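Local atomic coordinates of hydroquinone dioxygenase small subunit (Pseudomonas sp., PDB entry 4ZXA), a protein that serves as the small subunit of a two-subunit, iron-dependent hydroquinone 1,2-dioxygenase with a cupin fold, and probably takes part in the hydroquinone degradation pathway. Residues A[46-49]-A[50-53]. Residues are numbered along the deposited sequence; the frame is centred on the assembly and turned at random.
Sequences NSKP and YEKV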
loop_
_atom_site.group_PDB
_atom_site.type_symbol
_atom_site.label_atom_id
_atom_site.label_comp_id
_atom_site.label_asym_id
_atom_site.label_seq_id
_atom_site.Cartn_x
_atom_site.Cartn_y
_atom_site.Cartn_z
ATOM N N ASN A 46 38.234 -15.278 -8.823
ATOM C CA ASN A 46 39.124 -15.912 -7.853
ATOM C C ASN A 46 39.229 -17.419 -8.026
ATOM O O ASN A 46 39.510 -18.147 -7.067
ATOM C CB ASN A 46 38.676 -15.601 -6.423
ATOM C CG ASN A 46 38.671 -14.118 -6.125
ATOM O OD1 ASN A 46 37.890 -13.648 -5.304
ATOM N ND2 ASN A 46 39.532 -13.368 -6.803
ATOM N N SER A 47 39.011 -17.881 -9.252
ATOM C CA SER A 47 39.034 -19.304 -9.533
ATOM C C SER A 47 39.884 -19.607 -10.755
ATOM O O SER A 47 40.215 -18.702 -11.528
ATOM C CB SER A 47 37.604 -19.828 -9.696
ATOM O OG SER A 47 36.860 -19.584 -8.504
ATOM N N LYS A 48 40.257 -20.876 -10.912
ATOM C CA LYS A 48 41.104 -21.299 -12.021
ATOM C C LYS A 48 40.247 -21.437 -13.264
ATOM O O LYS A 48 39.036 -21.589 -13.172
ATOM C CB LYS A 48 41.749 -22.646 -11.719
ATOM C CG LYS A 48 42.476 -22.738 -10.398
ATOM C CD LYS A 48 42.885 -24.193 -10.146
ATOM C CE LYS A 48 43.380 -24.411 -8.720
ATOM N NZ LYS A 48 42.349 -24.016 -7.700
ATOM N N PRO A 49 40.870 -21.389 -14.441
ATOM C CA PRO A 49 40.034 -21.492 -15.636
ATOM C C PRO A 49 39.232 -22.778 -15.659
ATOM O O PRO A 49 39.805 -23.862 -15.526
ATOM C CB PRO A 49 41.058 -21.458 -16.770
ATOM C CG PRO A 49 42.130 -20.568 -16.227
ATOM C CD PRO A 49 42.240 -20.963 -14.767
ATOM N N TYR A 50 37.914 -22.641 -15.784
ATOM C CA TYR A 50 37.001 -23.770 -15.974
ATOM C C TYR A 50 36.817 -24.679 -14.766
ATOM O O TYR A 50 36.282 -25.774 -14.879
ATOM C CB TYR A 50 37.385 -24.567 -17.220
ATOM C CG TYR A 50 37.272 -23.740 -18.477
ATOM C CD1 TYR A 50 36.021 -23.347 -18.966
ATOM C CD2 TYR A 50 38.410 -23.332 -19.169
ATOM C CE1 TYR A 50 35.910 -22.586 -20.118
ATOM C CE2 TYR A 50 38.307 -22.570 -20.325
ATOM C CZ TYR A 50 37.057 -22.196 -20.798
ATOM O OH TYR A 50 36.959 -21.436 -21.950
ATOM N N GLU A 51 37.268 -24.216 -13.610
ATOM C CA GLU A 51 36.926 -24.864 -12.359
ATOM C C GLU A 51 35.409 -24.675 -12.175
ATOM O O GLU A 51 34.919 -23.545 -12.110
ATOM C CB GLU A 51 37.682 -24.190 -11.218
ATOM C CG GLU A 51 37.786 -24.997 -9.953
ATOM C CD GLU A 51 38.341 -24.166 -8.812
ATOM O OE1 GLU A 51 38.913 -23.083 -9.089
ATOM O OE2 GLU A 51 38.197 -24.578 -7.639
ATOM N N LYS A 52 34.669 -25.774 -12.109
ATOM C CA LYS A 52 33.215 -25.712 -11.971
ATOM C C LYS A 52 32.784 -25.419 -10.521
ATOM O O LYS A 52 32.579 -26.326 -9.730
ATOM C CB LYS A 52 32.597 -27.006 -12.515
ATOM C CG LYS A 52 33.015 -27.314 -13.980
ATOM C CD LYS A 52 32.558 -28.722 -14.437
ATOM C CE LYS A 52 31.269 -28.678 -15.255
ATOM N NZ LYS A 52 31.499 -28.128 -16.665
ATOM N N VAL A 53 32.663 -24.144 -10.166
ATOM C CA VAL A 53 32.442 -23.796 -8.766
ATOM C C VAL A 53 30.956 -23.751 -8.500
ATOM O O VAL A 53 30.228 -22.957 -9.115
ATOM C CB VAL A 53 33.071 -22.420 -8.353
ATOM C CG1 VAL A 53 32.735 -22.100 -6.894
ATOM C CG2 VAL A 53 34.596 -22.406 -8.570
HETATM O O HOH W 1 36.165 -21.185 -12.666
#
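Lys-48 to Glu-51 form a type II beta turn, closed by the bond from Glu-51 N to Lys-48 O (3.2 Å), with Tyr-50 at its third position in a left-handed conformation (phi 70°). The amide approaches from above the carbonyl plane, and a water donates a second bond to Lys-48 O (2.9 Å) and bridges it to Glu-51 O (2.7 Å). The Glu-51 side chain reaches across the open end of the turn, from its last residue to its first: with CG anti to the backbone N (chi1 -161°) and the chain extended beyond it, OE1 accepts the amide of Lys-48 at 3.2 Å, nearly straight (168°) and almost end-on to its C-O bond. The Lys-48 side chain bends at its last torsion, bringing NZ to 3.8 Å from the same OE1, a long salt bridge. With an alanine in place of Glu-51, the Lys-48 amide would probably lose its side-chain acceptor and NZ its nearby negative charge. Beside the carboxylate, Ser-47 OG rests on Val-53 CG2 (3.6 Å), while its polar bonds go to Val-43 O and Lys-161 NZ. The turn joins helix 40-45 to strand 52-58; next to it, strand 61-69 pairs with Tyr-50 and Val-53 through backbone bonds to Arg-67 and Thr-65, and the Tyr-50 ring packs on Ala-68 and Ile-148, its hydroxyl bonded to Gly-70 O.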